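Long-range contacts in putative aldehyde dehydrogenase (PDB 4YWE), which probably oxidises aldehydes to carboxylic acids with NAD or NADP as the electron acceptor, as other aldehyde dehydrogenases do, and binds calcium: residues E27-V32 and I43-A48; E90-I95 and V190-E195; T151-P156 and C178-A183. All coordinates share one frame; numbering follows the deposited sequence.

Contact 1. Residues E27-V32 and I43-A48; sequences ETIPVV and IARGTA. With CA (calcium ion), chain K; EDO (1,2-ethanediol), chain I.
Ile29 and Ile43 face each other as an antiparallel hydrogen-bonded pair, and the close packing of this contact is built round them. Ile29 N donates to Ile43 O at 2.7 Å and Ile43 N returns a bond to Ile29 O at 2.8 Å. On the face that carries both isoleucines, CG1 of Ile43 sits between its own backbone N and carbonyl carbon (chi1 53°), where it reaches CB of Ile29 at 3.7 Å. Its other branch, CG2, touches CG2 of Val31 at 3.6 Å, the two side chains crossing at about a right angle. Leu188 of helix 188-200 touches both Val31 and Ile43, and both isoleucines and Val31 are buried in this β hairpin of strands 28-33 and 38-44.

Toward Glu27 the contact opens to solvent. Arg45 N still bonds to Glu27 O, and the aliphatic part of Arg45 lies across Ile29, CB of Arg45 standing 3.7 Å from CG1 of Ile29. The extended side chains of Glu27 and Arg45 run side by side in the same direction, yet OE2 of Glu27 is 3.4 Å from NH1 of Arg45 and well out of the guanidinium plane, a salt bridge of charges alone with no N-H directed at the oxygen. One water links Glu27 N to Arg45 O, and another joins Thr28 O to Arg45 NH1. The firmer partner of the guanidinium is Glu216, which forms a salt bridge with NH2. Farther along the strand, Val32 O binds the calcium ion at 2.5 Å, beside Asp99 O and Asp185 O. Across these two segments the pairing thus rests mainly on backbone bonds and apolar contact; the Glu27 carboxylate probably adds only a weak attraction at an exposed edge.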
ATOM      1  N   GLU A  27     -38.806   3.830  30.954  1.00 41.65           N
ATOM      2  CA  GLU A  27     -38.289   3.063  32.085  1.00 38.16           C
ATOM      3  C   GLU A  27     -36.779   3.245  32.215  1.00 36.20           C
ATOM      4  O   GLU A  27     -36.112   3.645  31.263  1.00 34.23           O
ATOM      5  CB  GLU A  27     -38.643   1.581  31.945  1.00 36.30           C
ATOM      6  CG  GLU A  27     -40.118   1.284  32.171  1.00 44.23           C
ATOM      7  CD  GLU A  27     -40.420  -0.201  32.208  1.00 49.48           C
ATOM      8  OE1 GLU A  27     -41.371  -0.595  32.916  1.00 52.06           O
ATOM      9  OE2 GLU A  27     -39.709  -0.973  31.530  1.00 50.77           O
ATOM     10  N   THR A  28     -36.248   2.955  33.400  1.00 34.89           N
ATOM     11  CA  THR A  28     -34.844   3.224  33.691  1.00 31.82           C
ATOM     12  C   THR A  28     -34.086   2.000  34.203  1.00 33.92           C
ATOM     13  O   THR A  28     -34.683   1.002  34.603  1.00 35.07           O
ATOM     14  CB  THR A  28     -34.696   4.347  34.736  1.00 30.82           C
ATOM     15  OG1 THR A  28     -35.338   3.953  35.956  1.00 30.83           O
ATOM     16  CG2 THR A  28     -35.323   5.639  34.231  1.00 29.83           C
ATOM     17  N   ILE A  29     -32.759   2.099  34.180  1.00 34.32           N
ATOM     18  CA  ILE A  29     -31.879   1.067  34.716  1.00 30.89           C
ATOM     19  C   ILE A  29     -30.930   1.706  35.724  1.00 30.09           C
ATOM     20  O   ILE A  29     -30.314   2.729  35.430  1.00 30.78           O
ATOM     21  CB  ILE A  29     -31.096   0.358  33.595  1.00 29.01           C
ATOM     22  CG1 ILE A  29     -32.054  -0.238  32.562  1.00 27.24           C
ATOM     23  CG2 ILE A  29     -30.183  -0.718  34.171  1.00 29.06           C
ATOM     24  CD1 ILE A  29     -31.356  -0.800  31.341  1.00 24.75           C
ATOM     25  N   PRO A  30     -30.812   1.111  36.922  1.00 32.31           N
ATOM     26  CA  PRO A  30     -29.929   1.644  37.966  1.00 31.75           C
ATOM     27  C   PRO A  30     -28.443   1.584  37.604  1.00 32.96           C
ATOM     28  O   PRO A  30     -27.977   0.581  37.062  1.00 33.77           O
ATOM     29  CB  PRO A  30     -30.222   0.740  39.171  1.00 32.79           C
ATOM     30  CG  PRO A  30     -31.561   0.142  38.889  1.00 33.86           C
ATOM     31  CD  PRO A  30     -31.608  -0.029  37.406  1.00 32.64           C
ATOM     32  N   VAL A  31     -27.715   2.656  37.906  1.00 32.52           N
ATOM     33  CA  VAL A  31     -26.268   2.690  37.727  1.00 30.49           C
ATOM     34  C   VAL A  31     -25.597   2.475  39.079  1.00 30.45           C
ATOM     35  O   VAL A  31     -25.844   3.222  40.025  1.00 27.70           O
ATOM     36  CB  VAL A  31     -25.810   4.013  37.091  1.00 30.42           C
ATOM     37  CG1 VAL A  31     -24.298   4.025  36.925  1.00 30.69           C
ATOM     38  CG2 VAL A  31     -26.501   4.224  35.755  1.00 27.23           C
ATOM     39  N   VAL A  32     -24.746   1.459  39.167  1.00 28.86           N
ATOM     40  CA  VAL A  32     -24.196   1.042  40.452  1.00 30.13           C
ATOM     41  C   VAL A  32     -22.687   1.256  40.540  1.00 29.91           C
ATOM     42  O   VAL A  32     -21.941   0.861  39.646  1.00 26.09           O
ATOM     43  CB  VAL A  32     -24.541  -0.435  40.728  1.00 31.10           C
ATOM     44  CG1 VAL A  32     -23.857  -0.920  41.997  1.00 32.45           C
ATOM     45  CG2 VAL A  32     -26.047  -0.617  40.820  1.00 31.12           C
ATOM     46  N   ILE A  43     -29.886   5.081  33.987  1.00 23.43           N
ATOM     47  CA  ILE A  43     -29.819   5.225  32.538  1.00 22.71           C
ATOM     48  C   ILE A  43     -31.154   4.827  31.928  1.00 28.45           C
ATOM     49  O   ILE A  43     -31.936   4.102  32.544  1.00 33.47           O
ATOM     50  CB  ILE A  43     -28.673   4.389  31.934  1.00 21.61           C
ATOM     51  CG1 ILE A  43     -28.773   2.933  32.395  1.00 21.52           C
ATOM     52  CG2 ILE A  43     -27.324   4.982  32.306  1.00 23.27           C
ATOM     53  CD1 ILE A  43     -27.678   2.040  31.848  1.00 23.08           C
ATOM     54  N   ALA A  44     -31.413   5.305  30.716  1.00 26.60           N
ATOM     55  CA  ALA A  44     -32.632   4.958  30.000  1.00 27.67           C
ATOM     56  C   ALA A  44     -32.635   3.483  29.608  1.00 29.90           C
ATOM     57  O   ALA A  44     -31.655   2.977  29.061  1.00 29.11           O
ATOM     58  CB  ALA A  44     -32.790   5.832  28.765  1.00 26.97           C
ATOM     59  N   ARG A  45     -33.737   2.800  29.898  1.00 32.26           N
ATOM     60  CA  ARG A  45     -33.893   1.406  29.502  1.00 29.19           C
ATOM     61  C   ARG A  45     -34.342   1.334  28.046  1.00 30.72           C
ATOM     62  O   ARG A  45     -35.537   1.297  27.752  1.00 35.36           O
ATOM     63  CB  ARG A  45     -34.895   0.691  30.412  1.00 28.53           C
ATOM     64  CG  ARG A  45     -35.065  -0.789  30.108  1.00 28.67           C
ATOM     65  CD  ARG A  45     -36.008  -1.455  31.098  1.00 29.57           C
ATOM     66  NE  ARG A  45     -36.190  -2.873  30.804  1.00 28.36           N
ATOM     67  CZ  ARG A  45     -36.885  -3.712  31.566  1.00 27.67           C
ATOM     68  NH1 ARG A  45     -37.466  -3.276  32.676  1.00 27.49           N
ATOM     69  NH2 ARG A  45     -36.999  -4.986  31.218  1.00 28.93           N
ATOM     70  N   GLY A  46     -33.372   1.323  27.137  1.00 28.86           N
ATOM     71  CA  GLY A  46     -33.656   1.361  25.716  1.00 26.71           C
ATOM     72  C   GLY A  46     -34.323   0.122  25.159  1.00 28.28           C
ATOM     73  O   GLY A  46     -33.973  -1.003  25.516  1.00 29.49           O
ATOM     74  N   THR A  47     -35.291   0.336  24.276  1.00 27.75           N
ATOM     75  CA  THR A  47     -35.995  -0.759  23.628  1.00 21.67           C
ATOM     76  C   THR A  47     -35.954  -0.584  22.115  1.00 23.01           C
ATOM     77  O   THR A  47     -35.301   0.331  21.610  1.00 21.07           O
ATOM     78  CB  THR A  47     -37.459  -0.852  24.103  1.00 23.57           C
ATOM     79  OG1 THR A  47     -38.100   0.418  23.935  1.00 25.86           O
ATOM     80  CG2 THR A  47     -37.517  -1.249  25.571  1.00 23.29           C
ATOM     81  N   ALA A  48     -36.655  -1.461  21.402  1.00 24.69           N
ATOM     82  CA  ALA A  48     -36.671  -1.456  19.938  1.00 22.57           C
ATOM     83  C   ALA A  48     -37.070  -0.111  19.305  1.00 24.58           C
ATOM     84  O   ALA A  48     -36.453   0.297  18.321  1.00 27.10           O
ATOM     85  CB  ALA A  48     -37.589  -2.568  19.425  1.00 22.55           C
TER
HETATM   86 CA    CA K 503     -21.565   0.667  37.209  1.00 57.24          CA
HETATM   87  C1  EDO I 501     -36.268  -5.415  21.727  1.00 46.81           C
HETATM   88  O1  EDO I 501     -35.061  -6.186  21.766  1.00 46.90           O
HETATM   89  C2  EDO I 501     -36.484  -4.733  23.073  1.00 45.50           C
HETATM   90  O2  EDO I 501     -37.706  -3.988  23.043  1.00 45.02           O
HETATM   91  O   HOH W   1     -38.096   2.137  28.684  1.00 36.00           O
HETATM   92  O   HOH W   2     -36.919  -0.835  34.284  1.00 29.95           O
HETATM   93  O   HOH W   3     -23.949  -0.165  36.887  1.00 25.34           O
HETATM   94  O   HOH W   4     -21.025  -1.517  38.123  1.00 18.13           O

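Contact 2. Residues E90-I95 and V190-E195; sequences EELAAI and VLRVAE
Glu91 and Arg192 meet through a single carboxylate oxygen: NE of Arg192 donates to OE2 of Glu91 at 2.6 Å, and NH2 of Arg192 adds a weak bond to the same atom at 3.3 Å. OE2 is near the guanidinium edge, tilted somewhat from its plane, while NE meets it from above the carboxylate plane; the two flat groups are 58° apart. Next to this salt bridge, CD2 of Leu92 touches CG of Arg192 at 3.7 Å and, more loosely, CG2 of Val193 at 4.1 Å. The Leu92 and Arg192 side chains cross at about a right angle.

These residues join helices 89-100 and 188-200, whose segments here run nearly antiparallel, at 156°, with their axes 10.4 Å apart. At this spacing the touching is done by side chains, the longest being those of Glu91 and Arg192. Helix 188-200 follows strand 177-182 in the probable coenzyme-binding domain of the aldehyde dehydrogenase fold, and its Val190 and Ala194 pack on strand 207-209.

Farther out, OE1 of Glu195, one helical turn beyond Arg192, stands 3.2 Å from NH1 of Arg192, well out of the guanidinium plane. The arginine charge is probably balanced by both carboxylates, the three residues forming a salt-bridge network. On the inner side helix 160-174 contributes Met161, which touches Leu92, and Phe164, which touches Val193, while Leu114 of helix 104-124 also packs on Val193.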
ATOM      1  N   GLU A  90      -9.720  14.527  33.460  1.00 20.87           N
ATOM      2  CA  GLU A  90     -10.037  14.403  34.880  1.00 21.60           C
ATOM      3  C   GLU A  90     -11.521  14.121  35.099  1.00 21.68           C
ATOM      4  O   GLU A  90     -11.889  13.290  35.927  1.00 25.71           O
ATOM      5  CB  GLU A  90      -9.626  15.670  35.633  1.00 29.04           C
ATOM      6  CG  GLU A  90      -8.126  15.916  35.656  1.00 27.98           C
ATOM      7  CD  GLU A  90      -7.358  14.774  36.292  1.00 30.76           C
ATOM      8  OE1 GLU A  90      -6.330  14.357  35.717  1.00 33.10           O
ATOM      9  OE2 GLU A  90      -7.779  14.296  37.366  1.00 22.97           O
ATOM     10  N   GLU A  91     -12.364  14.819  34.344  1.00 24.14           N
ATOM     11  CA  GLU A  91     -13.810  14.649  34.428  1.00 26.14           C
ATOM     12  C   GLU A  91     -14.244  13.257  33.971  1.00 26.44           C
ATOM     13  O   GLU A  91     -15.041  12.596  34.638  1.00 27.19           O
ATOM     14  CB  GLU A  91     -14.513  15.721  33.592  1.00 28.35           C
ATOM     15  CG  GLU A  91     -16.012  15.536  33.442  1.00 30.69           C
ATOM     16  CD  GLU A  91     -16.637  16.597  32.555  1.00 30.23           C
ATOM     17  OE1 GLU A  91     -15.916  17.533  32.151  1.00 29.47           O
ATOM     18  OE2 GLU A  91     -17.847  16.496  32.262  1.00 30.59           O
ATOM     19  N   LEU A  92     -13.716  12.817  32.835  1.00 20.14           N
ATOM     20  CA  LEU A  92     -14.068  11.512  32.284  1.00 19.81           C
ATOM     21  C   LEU A  92     -13.516  10.375  33.138  1.00 19.32           C
ATOM     22  O   LEU A  92     -14.149   9.326  33.267  1.00 19.10           O
ATOM     23  CB  LEU A  92     -13.560  11.382  30.846  1.00 22.38           C
ATOM     24  CG  LEU A  92     -14.261  12.252  29.802  1.00 23.80           C
ATOM     25  CD1 LEU A  92     -13.544  12.169  28.464  1.00 25.54           C
ATOM     26  CD2 LEU A  92     -15.720  11.845  29.657  1.00 18.52           C
ATOM     27  N   ALA A  93     -12.338  10.584  33.718  1.00 19.57           N
ATOM     28  CA  ALA A  93     -11.716   9.572  34.564  1.00 23.06           C
ATOM     29  C   ALA A  93     -12.522   9.350  35.839  1.00 22.19           C
ATOM     30  O   ALA A  93     -12.651   8.222  36.309  1.00 21.62           O
ATOM     31  CB  ALA A  93     -10.286   9.966  34.907  1.00 25.72           C
ATOM     32  N   ALA A  94     -13.059  10.430  36.395  1.00 21.06           N
ATOM     33  CA  ALA A  94     -13.868  10.344  37.606  1.00 21.84           C
ATOM     34  C   ALA A  94     -15.152   9.559  37.348  1.00 21.59           C
ATOM     35  O   ALA A  94     -15.571   8.749  38.173  1.00 21.86           O
ATOM     36  CB  ALA A  94     -14.192  11.736  38.129  1.00 22.74           C
ATOM     37  N   ILE A  95     -15.766   9.803  36.196  1.00 22.76           N
ATOM     38  CA  ILE A  95     -17.001   9.123  35.823  1.00 25.82           C
ATOM     39  C   ILE A  95     -16.734   7.652  35.524  1.00 28.88           C
ATOM     40  O   ILE A  95     -17.454   6.772  36.000  1.00 30.77           O
ATOM     41  CB  ILE A  95     -17.665   9.810  34.617  1.00 27.56           C
ATOM     42  CG1 ILE A  95     -18.129  11.218  34.996  1.00 31.91           C
ATOM     43  CG2 ILE A  95     -18.841   8.988  34.113  1.00 26.00           C
ATOM     44  CD1 ILE A  95     -18.724  11.995  33.841  1.00 31.90           C
ATOM     45  N   VAL A 190     -19.345   7.183  28.218  1.00 18.67           N
ATOM     46  CA  VAL A 190     -19.653   7.268  26.794  1.00 17.31           C
ATOM     47  C   VAL A 190     -20.661   8.379  26.506  1.00 18.91           C
ATOM     48  O   VAL A 190     -20.535   9.100  25.514  1.00 21.25           O
ATOM     49  CB  VAL A 190     -20.169   5.912  26.268  1.00 20.65           C
ATOM     50  CG1 VAL A 190     -20.820   6.070  24.901  1.00 21.93           C
ATOM     51  CG2 VAL A 190     -19.035   4.900  26.215  1.00 21.05           C
ATOM     52  N   LEU A 191     -21.655   8.515  27.379  1.00 16.96           N
ATOM     53  CA  LEU A 191     -22.671   9.556  27.238  1.00 21.01           C
ATOM     54  C   LEU A 191     -22.053  10.953  27.267  1.00 27.34           C
ATOM     55  O   LEU A 191     -22.476  11.844  26.531  1.00 25.73           O
ATOM     56  CB  LEU A 191     -23.720   9.428  28.344  1.00 18.41           C
ATOM     57  CG  LEU A 191     -24.494   8.109  28.393  1.00 23.67           C
ATOM     58  CD1 LEU A 191     -25.362   8.040  29.639  1.00 24.42           C
ATOM     59  CD2 LEU A 191     -25.338   7.940  27.142  1.00 23.81           C
ATOM     60  N   ARG A 192     -21.053  11.138  28.122  1.00 28.10           N
ATOM     61  CA  ARG A 192     -20.377  12.425  28.247  1.00 25.77           C
ATOM     62  C   ARG A 192     -19.507  12.704  27.024  1.00 26.10           C
ATOM     63  O   ARG A 192     -19.345  13.853  26.613  1.00 25.79           O
ATOM     64  CB  ARG A 192     -19.531  12.465  29.522  1.00 26.79           C
ATOM     65  CG  ARG A 192     -18.872  13.808  29.790  1.00 33.38           C
ATOM     66  CD  ARG A 192     -19.910  14.913  29.911  1.00 39.44           C
ATOM     67  NE  ARG A 192     -19.297  16.214  30.163  1.00 48.59           N
ATOM     68  CZ  ARG A 192     -19.027  17.108  29.217  1.00 55.22           C
ATOM     69  NH1 ARG A 192     -19.319  16.844  27.951  1.00 58.11           N
ATOM     70  NH2 ARG A 192     -18.468  18.268  29.537  1.00 55.90           N
ATOM     71  N   VAL A 193     -18.953  11.642  26.446  1.00 24.37           N
ATOM     72  CA  VAL A 193     -18.114  11.760  25.258  1.00 16.87           C
ATOM     73  C   VAL A 193     -18.947  12.254  24.080  1.00 19.30           C
ATOM     74  O   VAL A 193     -18.470  13.034  23.253  1.00 19.77           O
ATOM     75  CB  VAL A 193     -17.429  10.418  24.931  1.00 15.97           C
ATOM     76  CG1 VAL A 193     -16.680  10.499  23.608  1.00 17.51           C
ATOM     77  CG2 VAL A 193     -16.489  10.020  26.056  1.00 16.03           C
ATOM     78  N   ALA A 194     -20.197  11.803  24.018  1.00 16.89           N
ATOM     79  CA  ALA A 194     -21.113  12.205  22.959  1.00 16.97           C
ATOM     80  C   ALA A 194     -21.346  13.713  22.977  1.00 18.56           C
ATOM     81  O   ALA A 194     -21.471  14.341  21.925  1.00 20.77           O
ATOM     82  CB  ALA A 194     -22.434  11.464  23.090  1.00 22.35           C
ATOM     83  N   GLU A 195     -21.407  14.288  24.175  1.00 21.76           N
ATOM     84  CA  GLU A 195     -21.566  15.730  24.322  1.00 27.55           C
ATOM     85  C   GLU A 195     -20.346  16.463  23.783  1.00 28.07           C
ATOM     86  O   GLU A 195     -20.473  17.491  23.120  1.00 33.36           O
ATOM     87  CB  GLU A 195     -21.795  16.109  25.786  1.00 32.64           C
ATOM     88  CG  GLU A 195     -23.191  15.820  26.295  1.00 39.30           C
ATOM     89  CD  GLU A 195     -23.443  16.417  27.665  1.00 44.47           C
ATOM     90  OE1 GLU A 195     -22.501  17.001  28.241  1.00 43.20           O
ATOM     91  OE2 GLU A 195     -24.582  16.304  28.164  1.00 49.35           O
TER

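Contact 3. Residues T151-P156 and C178-A183; sequences TGHIVP and CVVKPA
The carbonyl oxygen of Val179 is approached by several groups of the neighbouring strand: His153 N donates to it at 2.8 Å, CA of Gly152 makes a C-H···O contact at 3.4 Å, and the His153 ring presents its edge, in plane, with CD2 at 3.7 Å. The register continues through Val179 N to Thr151 O and Lys181 N to His153 O, then slackens to a weak bond from Val155 N to Lys181 O at 3.4 Å.

On the face that bears Thr151, His153 and Cys178, NE2 of His153 shares a hydrogen bond of 2.8 Å with OG1 of Thr151, while SG of Cys178 lies obliquely to the ring, 3.6 Å from NE2 of His153.

The two strands are parallel and are joined by helix 160-174, a β-α-β crossover of the Rossmann-like domain that binds the dinucleotide in this family. The helix covers this face: Ser167 binds ND1 of His153, and Ala171 touches Thr151, His153 and Cys178.

On the opposite face, CD1 of Ile154 meets CB of Lys181 at 3.9 Å, and Leu221 of helix 214-223 packs on both. NZ of Lys181 folds back to Pro182 O at 2.8 Å and also bonds to Gly212 O. Beyond Val155, a water accepts from Ala183 N.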
ATOM      1  N   THR A 151     -23.205   2.264  10.994  1.00 12.42           N
ATOM      2  CA  THR A 151     -22.512   1.212  11.727  1.00 16.27           C
ATOM      3  C   THR A 151     -23.070   1.061  13.136  1.00 15.04           C
ATOM      4  O   THR A 151     -23.293   2.049  13.833  1.00 16.46           O
ATOM      5  CB  THR A 151     -20.997   1.480  11.815  1.00 14.49           C
ATOM      6  OG1 THR A 151     -20.772   2.780  12.372  1.00 18.06           O
ATOM      7  CG2 THR A 151     -20.363   1.405  10.434  1.00 11.27           C
ATOM      8  N   GLY A 152     -23.299  -0.184  13.541  1.00 14.89           N
ATOM      9  CA  GLY A 152     -23.754  -0.479  14.887  1.00 12.02           C
ATOM     10  C   GLY A 152     -22.592  -0.850  15.784  1.00 13.52           C
ATOM     11  O   GLY A 152     -21.671  -1.551  15.358  1.00 12.14           O
ATOM     12  N   HIS A 153     -22.629  -0.385  17.027  1.00 12.50           N
ATOM     13  CA  HIS A 153     -21.515  -0.593  17.943  1.00 11.71           C
ATOM     14  C   HIS A 153     -21.977  -1.144  19.286  1.00 15.71           C
ATOM     15  O   HIS A 153     -22.723  -0.487  20.013  1.00 16.25           O
ATOM     16  CB  HIS A 153     -20.751   0.717  18.148  1.00 14.74           C
ATOM     17  CG  HIS A 153     -20.252   1.331  16.878  1.00 15.44           C
ATOM     18  ND1 HIS A 153     -18.956   1.175  16.435  1.00 11.23           N
ATOM     19  CD2 HIS A 153     -20.875   2.099  15.954  1.00 16.70           C
ATOM     20  CE1 HIS A 153     -18.802   1.821  15.294  1.00 11.22           C
ATOM     21  NE2 HIS A 153     -19.951   2.392  14.979  1.00 16.78           N
ATOM     22  N   ILE A 154     -21.533  -2.354  19.608  1.00 11.75           N
ATOM     23  CA  ILE A 154     -21.804  -2.947  20.910  1.00 17.22           C
ATOM     24  C   ILE A 154     -20.569  -2.787  21.788  1.00 15.35           C
ATOM     25  O   ILE A 154     -19.532  -3.399  21.534  1.00 18.80           O
ATOM     26  CB  ILE A 154     -22.212  -4.424  20.790  1.00 22.36           C
ATOM     27  CG1 ILE A 154     -23.339  -4.587  19.768  1.00 24.83           C
ATOM     28  CG2 ILE A 154     -22.630  -4.972  22.148  1.00 24.03           C
ATOM     29  CD1 ILE A 154     -24.610  -3.859  20.138  1.00 24.71           C
ATOM     30  N   VAL A 155     -20.685  -1.956  22.817  1.00 15.62           N
ATOM     31  CA  VAL A 155     -19.553  -1.632  23.674  1.00 15.49           C
ATOM     32  C   VAL A 155     -19.753  -2.224  25.066  1.00 17.21           C
ATOM     33  O   VAL A 155     -20.804  -2.038  25.677  1.00 22.27           O
ATOM     34  CB  VAL A 155     -19.341  -0.109  23.745  1.00 14.37           C
ATOM     35  CG1 VAL A 155     -18.130   0.228  24.603  1.00 14.68           C
ATOM     36  CG2 VAL A 155     -19.184   0.463  22.343  1.00 12.17           C
ATOM     37  N   PRO A 156     -18.743  -2.951  25.567  1.00 17.49           N
ATOM     38  CA  PRO A 156     -18.830  -3.588  26.884  1.00 16.95           C
ATOM     39  C   PRO A 156     -18.483  -2.651  28.042  1.00 18.93           C
ATOM     40  O   PRO A 156     -18.211  -1.469  27.831  1.00 17.84           O
ATOM     41  CB  PRO A 156     -17.814  -4.727  26.782  1.00 17.47           C
ATOM     42  CG  PRO A 156     -16.798  -4.222  25.831  1.00 17.51           C
ATOM     43  CD  PRO A 156     -17.515  -3.332  24.848  1.00 16.66           C
ATOM     44  N   CYS A 178     -22.973   6.542  13.250  1.00 14.45           N
ATOM     45  CA  CYS A 178     -22.861   5.509  14.277  1.00 16.85           C
ATOM     46  C   CYS A 178     -24.080   5.375  15.184  1.00 14.25           C
ATOM     47  O   CYS A 178     -24.675   6.368  15.603  1.00 16.52           O
ATOM     48  CB  CYS A 178     -21.623   5.771  15.136  1.00 15.87           C
ATOM     49  SG  CYS A 178     -20.092   5.888  14.187  1.00 19.52           S
ATOM     50  N   VAL A 179     -24.438   4.129  15.479  1.00 15.93           N
ATOM     51  CA  VAL A 179     -25.451   3.816  16.477  1.00 15.88           C
ATOM     52  C   VAL A 179     -24.797   2.951  17.545  1.00 14.86           C
ATOM     53  O   VAL A 179     -24.299   1.864  17.251  1.00 13.49           O
ATOM     54  CB  VAL A 179     -26.666   3.108  15.859  1.00 14.19           C
ATOM     55  CG1 VAL A 179     -27.686   2.770  16.938  1.00 16.43           C
ATOM     56  CG2 VAL A 179     -27.290   3.976  14.779  1.00 16.85           C
ATOM     57  N   VAL A 180     -24.794   3.436  18.783  1.00 13.75           N
ATOM     58  CA  VAL A 180     -24.046   2.781  19.850  1.00 13.47           C
ATOM     59  C   VAL A 180     -24.952   2.243  20.953  1.00 18.93           C
ATOM     60  O   VAL A 180     -25.791   2.964  21.493  1.00 14.52           O
ATOM     61  CB  VAL A 180     -23.003   3.743  20.448  1.00 15.01           C
ATOM     62  CG1 VAL A 180     -22.191   3.045  21.530  1.00 16.61           C
ATOM     63  CG2 VAL A 180     -22.096   4.292  19.357  1.00 13.17           C
ATOM     64  N   LYS A 181     -24.767   0.969  21.284  1.00 20.60           N
ATOM     65  CA  LYS A 181     -25.441   0.356  22.420  1.00 21.84           C
ATOM     66  C   LYS A 181     -24.399  -0.039  23.461  1.00 24.26           C
ATOM     67  O   LYS A 181     -23.897  -1.163  23.445  1.00 27.52           O
ATOM     68  CB  LYS A 181     -26.254  -0.865  21.981  1.00 23.90           C
ATOM     69  CG  LYS A 181     -27.573  -1.055  22.724  1.00 25.67           C
ATOM     70  CD  LYS A 181     -27.376  -1.260  24.222  1.00 24.78           C
ATOM     71  CE  LYS A 181     -26.629  -2.550  24.520  1.00 24.35           C
ATOM     72  NZ  LYS A 181     -26.479  -2.773  25.987  1.00 25.60           N
ATOM     73  N   PRO A 182     -24.065   0.888  24.369  1.00 20.40           N
ATOM     74  CA  PRO A 182     -23.057   0.620  25.398  1.00 20.09           C
ATOM     75  C   PRO A 182     -23.584  -0.301  26.498  1.00 14.49           C
ATOM     76  O   PRO A 182     -24.783  -0.578  26.546  1.00 14.89           O
ATOM     77  CB  PRO A 182     -22.742   2.012  25.942  1.00 21.33           C
ATOM     78  CG  PRO A 182     -24.010   2.772  25.752  1.00 15.09           C
ATOM     79  CD  PRO A 182     -24.620   2.250  24.478  1.00 14.76           C
ATOM     80  N   ALA A 183     -22.691  -0.767  27.366  1.00 16.01           N
ATOM     81  CA  ALA A 183     -23.036  -1.767  28.373  1.00 18.46           C
ATOM     82  C   ALA A 183     -23.857  -1.188  29.518  1.00 18.31           C
ATOM     83  O   ALA A 183     -23.605  -0.076  29.976  1.00 16.82           O
ATOM     84  CB  ALA A 183     -21.775  -2.415  28.917  1.00 17.95           C
TER
HETATM   85  O   HOH W   5     -20.270   0.626  27.793  1.00 16.91           O

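In the fold
Contact 3 is the most deeply buried of the three, its centre about 12 Å from the centre of the chain, and depends on backbone bonds between parallel strands with helices on both faces. Contacts 1 and 2 are only partly buried and lie farther out, their centres at about 22 and 17 Å. Contact 1 also pairs strands, but antiparallel and within a short hairpin, whereas contact 2 joins helices through side chains alone. Strand 177-182 of contact 3 leads into helix 188-200 of contact 2, and that helix also touches contact 1. Charged pairs mark the outer contacts; in contact 3 the buried polar side chains His153 and Lys181 are satisfied by hydrogen bonds.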